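Iota-carrageenase (Alteromonas sp., PDB 1H80) hydrolyses the beta-1,4 linkages within iota-carrageenan, a sulfated galactan of red algal cell walls, acting endolytically and inverting the anomeric configuration. Local coordinates at residues S74-V80 with V108-Q114; F67-M72 with H97-V102; C381-L386 with C449-S455. All coordinates share one frame. Where two conformers were deposited one is given. Numbering follows the deposited sequence.

How the contacts relate
Contacts 1 and 2 join the same two neighbouring turns of the parallel beta-helix: strand 64-71 is followed by strand 76-80, and strand 97-102 by strands 108-109 and 111-115. Their centres lie about 13 Å apart, and in a shared apolar interior M72 and F100 of contact 2 meet I78, F111 and F113 of contact 1. Both combine parallel backbone ladders with polar groups on the other face, but contact 2 is buried, whereas contact 1 is only partly so, with R79 and Q114 partly exposed. Contact 3, its centre about 48 Å from that of contact 1, is peripheral: two irregular loops held by a disulfide, one backbone hydrogen bond and a methionine.

Contact 1 of 3, residues S74-V80 with V108-Q114; sequences SNVHIRV and VRNFSFQ
Strand 76-80 runs parallel to strand 111-114, their axes 3° apart and 4.6 Å at closest approach, with H77 level with S112, I78 with F113 and R79 with Q114. The ladder runs S112 N to V76 O (3.2 Å), I78 N to S112 O (2.8 Å), Q114 N to I78 O (2.8 Å) and V80 N to Q114 O (3.0 Å). On one face S112 (chi1 p) holds a hydroxyl small enough to serve two neighbours: S112 OG shares a 2.7 Å hydrogen bond with ND1 of H77 (chi1 m) and accepts from R79 NH1 at 2.8 Å. R79 (m, m, t) folds back so that NH1 also reaches I78 O (2.9 Å), while Q114 CB lies over the guanidinium. The other face is apolar. I78 (m, t) sets CG2 over the ring of F113 (chi1 t), 4.1 Å from its centroid, in a CH-pi contact; V80 CG2 is 3.6 Å from F113 CE1. N75 (phi/psi 60/30), ahead of strand 76-80, and N110 (62/79), the corner after strand 108-109, take positive phi, which asparagine tolerates well. With both at chi1 m, N110 ND2 donates to N75 OD1 (3.0 Å); N110 OD1 accepts from N142 ND2. Asparagines hydrogen-bonded from turn to turn, an asparagine ladder, and in-register parallel strands characterise the right-handed parallel beta-helix.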
loop_
_atom_site.group_PDB
_atom_site.type_symbol
_atom_site.label_atom_id
_atom_site.label_comp_id
_atom_site.label_asym_id
_atom_site.label_seq_id
_atom_site.Cartn_x
_atom_site.Cartn_y
_atom_site.Cartn_z
ATOM N N SER A 74 -18.859 -14.578 -3.581
ATOM C CA SER A 74 -19.476 -14.567 -2.265
ATOM C C SER A 74 -19.507 -15.899 -1.539
ATOM O O SER A 74 -19.666 -16.961 -2.144
ATOM C CB SER A 74 -20.909 -14.045 -2.361
ATOM O OG SER A 74 -20.934 -12.726 -2.860
ATOM N N ASN A 75 -19.364 -15.807 -0.222
ATOM C CA ASN A 75 -19.407 -16.945 0.674
ATOM C C ASN A 75 -18.362 -18.015 0.422
ATOM O O ASN A 75 -18.587 -19.193 0.686
ATOM C CB ASN A 75 -20.814 -17.542 0.651
ATOM C CG ASN A 75 -21.863 -16.530 1.065
ATOM O OD1 ASN A 75 -21.781 -15.944 2.148
ATOM N ND2 ASN A 75 -22.851 -16.313 0.206
ATOM N N VAL A 76 -17.213 -17.587 -0.087
ATOM C CA VAL A 76 -16.105 -18.489 -0.343
ATOM C C VAL A 76 -15.025 -18.145 0.667
ATOM O O VAL A 76 -14.637 -16.987 0.811
ATOM C CB VAL A 76 -15.550 -18.321 -1.769
ATOM C CG1 VAL A 76 -14.325 -19.193 -1.954
ATOM C CG2 VAL A 76 -16.622 -18.706 -2.780
ATOM N N HIS A 77 -14.554 -19.159 1.376
ATOM C CA HIS A 77 -13.540 -18.970 2.395
ATOM C C HIS A 77 -12.383 -19.890 2.101
ATOM O O HIS A 77 -12.473 -21.106 2.260
ATOM C CB HIS A 77 -14.174 -19.237 3.755
ATOM C CG HIS A 77 -15.301 -18.302 4.051
ATOM N ND1 HIS A 77 -15.102 -17.050 4.589
ATOM C CD2 HIS A 77 -16.620 -18.377 3.751
ATOM C CE1 HIS A 77 -16.247 -16.391 4.601
ATOM N NE2 HIS A 77 -17.182 -17.173 4.097
ATOM N N ILE A 78 -11.298 -19.284 1.641
ATOM C CA ILE A 78 -10.107 -20.021 1.268
ATOM C C ILE A 78 -9.091 -20.099 2.390
ATOM O O ILE A 78 -8.769 -19.098 3.030
ATOM C CB ILE A 78 -9.461 -19.378 0.024
ATOM C CG1 ILE A 78 -10.450 -19.439 -1.145
ATOM C CG2 ILE A 78 -8.158 -20.087 -0.326
ATOM C CD1 ILE A 78 -9.997 -18.680 -2.375
ATOM N N ARG A 79 -8.610 -21.313 2.638
ATOM C CA ARG A 79 -7.600 -21.544 3.656
ATOM C C ARG A 79 -6.434 -22.182 2.933
ATOM O O ARG A 79 -6.605 -23.108 2.138
ATOM C CB ARG A 79 -8.143 -22.449 4.764
ATOM C CG ARG A 79 -9.206 -21.751 5.613
ATOM C CD ARG A 79 -8.628 -20.513 6.303
ATOM N NE ARG A 79 -9.626 -19.765 7.068
ATOM C CZ ARG A 79 -10.473 -18.871 6.559
ATOM N NH1 ARG A 79 -10.471 -18.579 5.260
ATOM N NH2 ARG A 79 -11.335 -18.264 7.365
ATOM N N VAL A 80 -5.243 -21.676 3.209
ATOM C CA VAL A 80 -4.046 -22.151 2.532
ATOM C C VAL A 80 -3.055 -22.811 3.472
ATOM O O VAL A 80 -2.676 -22.235 4.487
ATOM C CB VAL A 80 -3.359 -20.965 1.828
ATOM C CG1 VAL A 80 -2.236 -21.462 0.942
ATOM C CG2 VAL A 80 -4.385 -20.171 1.026
ATOM N N VAL A 108 -19.158 -9.111 -4.305
ATOM C CA VAL A 108 -18.744 -10.157 -3.380
ATOM C C VAL A 108 -19.076 -9.795 -1.943
ATOM O O VAL A 108 -18.807 -8.684 -1.492
ATOM C CB VAL A 108 -17.230 -10.414 -3.480
ATOM C CG1 VAL A 108 -16.812 -11.487 -2.478
ATOM C CG2 VAL A 108 -16.868 -10.836 -4.895
ATOM N N ARG A 109 -19.663 -10.748 -1.227
ATOM C CA ARG A 109 -20.024 -10.550 0.168
ATOM C C ARG A 109 -19.610 -11.790 0.949
ATOM O O ARG A 109 -19.796 -12.910 0.474
ATOM C CB ARG A 109 -21.534 -10.345 0.303
ATOM C CG ARG A 109 -22.089 -9.121 -0.431
ATOM C CD ARG A 109 -21.608 -7.818 0.196
ATOM N NE ARG A 109 -22.173 -6.633 -0.455
ATOM C CZ ARG A 109 -21.575 -5.932 -1.417
ATOM N NH1 ARG A 109 -20.376 -6.284 -1.865
ATOM N NH2 ARG A 109 -22.172 -4.858 -1.923
ATOM N N ASN A 110 -19.045 -11.583 2.134
ATOM C CA ASN A 110 -18.622 -12.682 3.006
ATOM C C ASN A 110 -17.544 -13.511 2.335
ATOM O O ASN A 110 -17.797 -14.604 1.822
ATOM C CB ASN A 110 -19.814 -13.572 3.347
ATOM C CG ASN A 110 -21.028 -12.774 3.748
ATOM O OD1 ASN A 110 -20.926 -11.789 4.480
ATOM N ND2 ASN A 110 -22.193 -13.196 3.271
ATOM N N PHE A 111 -16.326 -12.995 2.373
ATOM C CA PHE A 111 -15.212 -13.660 1.730
ATOM C C PHE A 111 -13.970 -13.648 2.603
ATOM O O PHE A 111 -13.707 -12.674 3.295
ATOM C CB PHE A 111 -14.908 -12.938 0.413
ATOM C CG PHE A 111 -13.609 -13.337 -0.207
ATOM C CD1 PHE A 111 -13.502 -14.524 -0.914
ATOM C CD2 PHE A 111 -12.474 -12.550 -0.036
ATOM C CE1 PHE A 111 -12.281 -14.928 -1.443
ATOM C CE2 PHE A 111 -11.246 -12.946 -0.562
ATOM C CZ PHE A 111 -11.151 -14.136 -1.264
ATOM N N SER A 112 -13.212 -14.738 2.593
ATOM C CA SER A 112 -11.972 -14.747 3.350
ATOM C C SER A 112 -10.918 -15.572 2.620
ATOM O O SER A 112 -11.237 -16.504 1.879
ATOM C CB SER A 112 -12.183 -15.258 4.787
ATOM O OG SER A 112 -12.468 -16.643 4.836
ATOM N N PHE A 113 -9.664 -15.175 2.798
ATOM C CA PHE A 113 -8.516 -15.838 2.178
ATOM C C PHE A 113 -7.494 -15.757 3.295
ATOM O O PHE A 113 -6.958 -14.687 3.586
ATOM C CB PHE A 113 -8.063 -15.046 0.952
ATOM C CG PHE A 113 -7.138 -15.802 0.049
ATOM C CD1 PHE A 113 -5.881 -16.193 0.483
ATOM C CD2 PHE A 113 -7.529 -16.119 -1.244
ATOM C CE1 PHE A 113 -5.021 -16.890 -0.366
ATOM C CE2 PHE A 113 -6.678 -16.814 -2.098
ATOM C CZ PHE A 113 -5.422 -17.199 -1.655
ATOM N N GLN A 114 -7.215 -16.890 3.925
ATOM C CA GLN A 114 -6.296 -16.889 5.050
ATOM C C GLN A 114 -5.323 -18.054 5.078
ATOM O O GLN A 114 -5.690 -19.198 4.814
ATOM C CB GLN A 114 -7.112 -16.867 6.343
ATOM C CG GLN A 114 -6.306 -16.708 7.618
ATOM C CD GLN A 114 -7.199 -16.446 8.814
ATOM O OE1 GLN A 114 -8.078 -15.584 8.766
ATOM N NE2 GLN A 114 -6.976 -17.181 9.896
#

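Contact 2 of 3, residues F67-M72 with H97-V102; sequences FLGIQM and HRLFEV
The backbones of 67-72 and 97-102 run parallel, I70 level with F100 and Q71 with E101. Four main-chain hydrogen bonds tie them: G69 N to R98 O (2.8 Å), I70 N to L99 O (3.0 Å), E101 N to I70 O (2.8 Å) and M72 N to E101 O (2.9 Å). The two chains turn at neighbouring places by different backbone means: G69 (phi/psi 62/35) has a positive phi, which favours glycine, and L99 (-72/-46) a helical conformation. Polar side chains occupy one face: Q71 (m, m) curls so that NE2 donates to E101 OE1 at 2.6 Å and to G69 O at 3.2 Å, while E101 OE2 forms a salt bridge with R98 NH1 (2.7 Å). Apolar groups fill the interior. The flat F100 ring meets I70 CB at CD1 (3.8 Å), F67 CD2 at CE1 (4.0 Å) and the flexible M72, whose CE lies 3.3 Å from F100 CD1. Such ladders, with aromatic and aliphatic side chains packed inside successive coils, typify the parallel beta-helix.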
loop_
_atom_site.group_PDB
_atom_site.type_symbol
_atom_site.label_atom_id
_atom_site.label_comp_id
_atom_site.label_asym_id
_atom_site.label_seq_id
_atom_site.Cartn_x
_atom_site.Cartn_y
_atom_site.Cartn_z
ATOM N N PHE A 67 -1.500 -19.216 -10.462
ATOM C CA PHE A 67 -2.808 -18.598 -10.629
ATOM C C PHE A 67 -2.665 -17.220 -11.251
ATOM O O PHE A 67 -1.619 -16.584 -11.139
ATOM C CB PHE A 67 -3.507 -18.372 -9.279
ATOM C CG PHE A 67 -3.690 -19.605 -8.449
ATOM C CD1 PHE A 67 -4.304 -20.738 -8.971
ATOM C CD2 PHE A 67 -3.304 -19.607 -7.110
ATOM C CE1 PHE A 67 -4.533 -21.852 -8.168
ATOM C CE2 PHE A 67 -3.530 -20.716 -6.301
ATOM C CZ PHE A 67 -4.146 -21.839 -6.830
ATOM N N LEU A 68 -3.739 -16.762 -11.884
ATOM C CA LEU A 68 -3.783 -15.425 -12.453
ATOM C C LEU A 68 -5.210 -15.076 -12.845
ATOM O O LEU A 68 -5.931 -15.903 -13.408
ATOM C CB LEU A 68 -2.868 -15.294 -13.677
ATOM C CG LEU A 68 -2.471 -13.838 -13.951
ATOM C CD1 LEU A 68 -1.504 -13.364 -12.869
ATOM C CD2 LEU A 68 -1.814 -13.718 -15.321
ATOM N N GLY A 69 -5.620 -13.858 -12.512
ATOM C CA GLY A 69 -6.949 -13.386 -12.859
ATOM C C GLY A 69 -8.106 -14.154 -12.257
ATOM O O GLY A 69 -9.152 -14.304 -12.889
ATOM N N ILE A 70 -7.925 -14.640 -11.036
ATOM C CA ILE A 70 -8.974 -15.394 -10.363
ATOM C C ILE A 70 -10.067 -14.444 -9.891
ATOM O O ILE A 70 -9.782 -13.390 -9.323
ATOM C CB ILE A 70 -8.411 -16.146 -9.142
ATOM C CG1 ILE A 70 -7.233 -17.027 -9.568
ATOM C CG2 ILE A 70 -9.507 -16.975 -8.488
ATOM C CD1 ILE A 70 -7.594 -18.090 -10.579
ATOM N N GLN A 71 -11.319 -14.818 -10.132
ATOM C CA GLN A 71 -12.451 -13.995 -9.726
ATOM C C GLN A 71 -13.074 -14.584 -8.471
ATOM O O GLN A 71 -13.708 -15.632 -8.519
ATOM C CB GLN A 71 -13.499 -13.941 -10.838
ATOM C CG GLN A 71 -12.961 -13.447 -12.172
ATOM C CD GLN A 71 -12.427 -12.033 -12.100
ATOM O OE1 GLN A 71 -13.172 -11.089 -11.833
ATOM N NE2 GLN A 71 -11.130 -11.876 -12.338
ATOM N N MET A 72 -12.893 -13.909 -7.344
ATOM C CA MET A 72 -13.462 -14.399 -6.099
ATOM C C MET A 72 -14.968 -14.191 -6.102
ATOM O O MET A 72 -15.489 -13.344 -6.829
ATOM C CB MET A 72 -12.814 -13.681 -4.918
ATOM C CG MET A 72 -11.323 -13.977 -4.794
ATOM S SD MET A 72 -10.993 -15.751 -4.603
ATOM C CE MET A 72 -9.228 -15.832 -4.916
ATOM N N HIS A 97 -1.813 -7.214 -14.357
ATOM C CA HIS A 97 -2.354 -8.462 -13.854
ATOM C C HIS A 97 -2.430 -8.559 -12.346
ATOM O O HIS A 97 -1.687 -7.898 -11.623
ATOM C CB HIS A 97 -1.509 -9.619 -14.379
ATOM C CG HIS A 97 -1.437 -9.681 -15.871
ATOM N ND1 HIS A 97 -0.283 -10.016 -16.544
ATOM C CD2 HIS A 97 -2.377 -9.465 -16.821
ATOM C CE1 HIS A 97 -0.513 -10.003 -17.844
ATOM N NE2 HIS A 97 -1.778 -9.671 -18.039
ATOM N N ARG A 98 -3.350 -9.392 -11.877
ATOM C CA ARG A 98 -3.530 -9.625 -10.453
ATOM C C ARG A 98 -3.759 -11.116 -10.285
ATOM O O ARG A 98 -4.336 -11.760 -11.160
ATOM C CB ARG A 98 -4.749 -8.868 -9.914
ATOM C CG ARG A 98 -4.788 -7.389 -10.258
ATOM C CD ARG A 98 -5.620 -7.152 -11.505
ATOM N NE ARG A 98 -5.631 -5.748 -11.901
ATOM C CZ ARG A 98 -6.407 -5.250 -12.856
ATOM N NH1 ARG A 98 -7.242 -6.041 -13.514
ATOM N NH2 ARG A 98 -6.344 -3.960 -13.157
ATOM N N LEU A 99 -3.298 -11.673 -9.173
ATOM C CA LEU A 99 -3.497 -13.090 -8.929
ATOM C C LEU A 99 -4.975 -13.270 -8.617
ATOM O O LEU A 99 -5.642 -14.145 -9.172
ATOM C CB LEU A 99 -2.669 -13.564 -7.733
ATOM C CG LEU A 99 -1.154 -13.698 -7.877
ATOM C CD1 LEU A 99 -0.571 -14.110 -6.536
ATOM C CD2 LEU A 99 -0.814 -14.726 -8.935
ATOM N N PHE A 100 -5.488 -12.401 -7.748
ATOM C CA PHE A 100 -6.875 -12.478 -7.310
ATOM C C PHE A 100 -7.622 -11.157 -7.397
ATOM O O PHE A 100 -7.105 -10.113 -7.005
ATOM C CB PHE A 100 -6.919 -12.944 -5.853
ATOM C CG PHE A 100 -5.990 -14.082 -5.552
ATOM C CD1 PHE A 100 -6.175 -15.321 -6.149
ATOM C CD2 PHE A 100 -4.922 -13.910 -4.676
ATOM C CE1 PHE A 100 -5.308 -16.378 -5.881
ATOM C CE2 PHE A 100 -4.049 -14.959 -4.399
ATOM C CZ PHE A 100 -4.243 -16.196 -5.005
ATOM N N GLU A 101 -8.847 -11.212 -7.904
ATOM C CA GLU A 101 -9.677 -10.020 -7.990
ATOM C C GLU A 101 -10.904 -10.300 -7.137
ATOM O O GLU A 101 -11.496 -11.375 -7.224
ATOM C CB GLU A 101 -10.059 -9.734 -9.440
ATOM C CG GLU A 101 -8.842 -9.464 -10.316
ATOM C CD GLU A 101 -9.198 -8.912 -11.681
ATOM O OE1 GLU A 101 -10.019 -9.534 -12.384
ATOM O OE2 GLU A 101 -8.646 -7.854 -12.050
ATOM N N VAL A 102 -11.270 -9.341 -6.295
ATOM C CA VAL A 102 -12.409 -9.517 -5.406
ATOM C C VAL A 102 -13.384 -8.359 -5.521
ATOM O O VAL A 102 -13.164 -7.291 -4.951
ATOM C CB VAL A 102 -11.942 -9.622 -3.937
ATOM C CG1 VAL A 102 -13.076 -10.134 -3.060
ATOM C CG2 VAL A 102 -10.725 -10.529 -3.845
#

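Contact 3 of 3, residues C381-L386 with C449-S455; sequences CKRVCL and CNYYGMS
This is a disulfide-linked contact between two irregular loops at the periphery of the fold: 381-386 follows strand 364-366 in the chain, and the loop 449-455 precedes helix 459-463. C381 SG and C449 SG are bonded at 2.0 Å with chi3 93°, close to the relaxed value for a disulfide; C381 has chi1 t and C449 m. A type II turn from C381 to V384 carries K382 and R383 away from the partner. Farther along, L386 N donates to S455 O (2.8 Å). Between these ties lies M454 (p, t, p), whose long, pliable side chain puts SD 3.7 Å from V384 CG1, CE 4.1 Å from C381 SG and CG 3.7 Å from L386 CB. L386 (t, p) extends CD2 to within 3.5 Å of Y451 O. In 449-455, N450 OD1 accepts from G453 N (2.7 Å), an Asx motif that shapes the bend. C385 forms a second disulfide with C457, just before helix 459-463, while the side chains of C385, L386 and M454 pack on strand 399-401.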
loop_
_atom_site.group_PDB
_atom_site.type_symbol
_atom_site.label_atom_id
_atom_site.label_comp_id
_atom_site.label_asym_id
_atom_site.label_seq_id
_atom_site.Cartn_x
_atom_site.Cartn_y
_atom_site.Cartn_z
ATOM N N CYS A 381 26.802 14.378 2.710
ATOM C CA CYS A 381 25.934 13.408 2.053
ATOM C C CYS A 381 26.559 12.015 1.990
ATOM O O CYS A 381 26.504 11.346 0.958
ATOM C CB CYS A 381 25.594 13.878 0.635
ATOM S SG CYS A 381 24.153 13.014 -0.070
ATOM N N LYS A 382 27.146 11.580 3.099
ATOM C CA LYS A 382 27.778 10.268 3.158
ATOM C C LYS A 382 26.761 9.133 3.192
ATOM O O LYS A 382 25.671 9.279 3.745
ATOM C CB LYS A 382 28.674 10.168 4.392
ATOM C CG LYS A 382 29.802 11.181 4.431
ATOM C CD LYS A 382 30.613 11.035 5.709
ATOM C CE LYS A 382 31.756 12.036 5.752
ATOM N NZ LYS A 382 32.550 11.928 7.010
ATOM N N ARG A 383 27.132 8.008 2.591
ATOM C CA ARG A 383 26.290 6.815 2.561
ATOM C C ARG A 383 25.039 6.913 1.681
ATOM O O ARG A 383 24.195 6.022 1.712
ATOM C CB ARG A 383 25.890 6.422 3.989
ATOM C CG ARG A 383 27.069 6.201 4.944
ATOM C CD ARG A 383 27.965 5.057 4.493
ATOM N NE ARG A 383 27.320 3.750 4.617
ATOM C CZ ARG A 383 27.145 3.098 5.763
ATOM N NH1 ARG A 383 27.565 3.624 6.905
ATOM N NH2 ARG A 383 26.550 1.911 5.768
ATOM N N VAL A 384 24.909 7.989 0.909
ATOM C CA VAL A 384 23.767 8.136 0.005
ATOM C C VAL A 384 24.249 7.683 -1.392
ATOM O O VAL A 384 25.270 8.202 -1.875
ATOM C CB VAL A 384 23.258 9.607 -0.018
ATOM C CG1 VAL A 384 22.067 9.732 -0.956
ATOM C CG2 VAL A 384 22.854 10.046 1.394
ATOM N N CYS A 385 23.548 6.703 -1.999
ATOM C CA CYS A 385 23.879 6.132 -3.331
ATOM C C CYS A 385 22.753 6.464 -4.358
ATOM O O CYS A 385 21.598 6.713 -3.976
ATOM C CB CYS A 385 24.091 4.586 -3.218
ATOM S SG CYS A 385 22.528 3.640 -3.058
ATOM N N LEU A 386 23.115 6.582 -5.638
ATOM C CA LEU A 386 22.147 6.845 -6.712
ATOM C C LEU A 386 22.117 5.552 -7.528
ATOM O O LEU A 386 23.136 5.135 -8.085
ATOM C CB LEU A 386 22.589 8.000 -7.631
ATOM C CG LEU A 386 21.774 8.163 -8.925
ATOM C CD1 LEU A 386 20.307 8.425 -8.606
ATOM C CD2 LEU A 386 22.345 9.309 -9.747
ATOM N N CYS A 449 23.932 17.221 -1.335
ATOM C CA CYS A 449 24.136 16.017 -2.133
ATOM C C CYS A 449 24.296 16.313 -3.610
ATOM O O CYS A 449 23.722 17.271 -4.129
ATOM C CB CYS A 449 22.964 15.043 -1.967
ATOM S SG CYS A 449 22.731 14.451 -0.264
ATOM N N ASN A 450 25.087 15.476 -4.273
ATOM C CA ASN A 450 25.327 15.594 -5.703
ATOM C C ASN A 450 24.256 14.711 -6.329
ATOM O O ASN A 450 24.450 13.507 -6.490
ATOM C CB ASN A 450 26.717 15.059 -6.049
ATOM C CG ASN A 450 27.104 15.332 -7.486
ATOM O OD1 ASN A 450 26.250 15.374 -8.376
ATOM N ND2 ASN A 450 28.400 15.504 -7.727
ATOM N N TYR A 451 23.123 15.318 -6.670
ATOM C CA TYR A 451 21.983 14.591 -7.229
ATOM C C TYR A 451 22.270 13.543 -8.290
ATOM O O TYR A 451 21.750 12.430 -8.222
ATOM C CB TYR A 451 20.953 15.575 -7.786
ATOM C CG TYR A 451 20.214 16.386 -6.745
ATOM C CD1 TYR A 451 20.576 16.346 -5.398
ATOM C CD2 TYR A 451 19.163 17.222 -7.116
ATOM C CE1 TYR A 451 19.911 17.122 -4.448
ATOM C CE2 TYR A 451 18.493 17.998 -6.181
ATOM C CZ TYR A 451 18.871 17.946 -4.849
ATOM O OH TYR A 451 18.210 18.729 -3.931
ATOM N N TYR A 452 23.095 13.880 -9.273
ATOM C CA TYR A 452 23.369 12.931 -10.341
ATOM C C TYR A 452 24.799 12.426 -10.428
ATOM O O TYR A 452 25.085 11.510 -11.199
ATOM C CB TYR A 452 22.946 13.552 -11.673
ATOM C CG TYR A 452 21.480 13.915 -11.687
ATOM C CD1 TYR A 452 20.500 12.924 -11.758
ATOM C CD2 TYR A 452 21.068 15.241 -11.559
ATOM C CE1 TYR A 452 19.143 13.247 -11.697
ATOM C CE2 TYR A 452 19.718 15.573 -11.497
ATOM C CZ TYR A 452 18.763 14.572 -11.565
ATOM O OH TYR A 452 17.428 14.896 -11.487
ATOM N N GLY A 453 25.688 13.001 -9.625
ATOM C CA GLY A 453 27.078 12.584 -9.657
ATOM C C GLY A 453 27.541 11.797 -8.446
ATOM O O GLY A 453 28.680 11.328 -8.406
ATOM N N MET A 454 26.671 11.643 -7.454
ATOM C CA MET A 454 27.041 10.902 -6.255
ATOM C C MET A 454 27.346 9.445 -6.573
ATOM O O MET A 454 27.077 8.964 -7.675
ATOM C CB MET A 454 25.918 10.961 -5.218
ATOM C CG MET A 454 24.618 10.347 -5.692
ATOM S SD MET A 454 23.493 10.062 -4.311
ATOM C CE MET A 454 23.130 11.725 -3.839
ATOM N N SER A 455 27.910 8.749 -5.594
ATOM C CA SER A 455 28.258 7.341 -5.736
ATOM C C SER A 455 27.089 6.519 -6.264
ATOM O O SER A 455 25.935 6.761 -5.907
ATOM C CB SER A 455 28.687 6.769 -4.384
ATOM O OG SER A 455 29.769 7.497 -3.839
#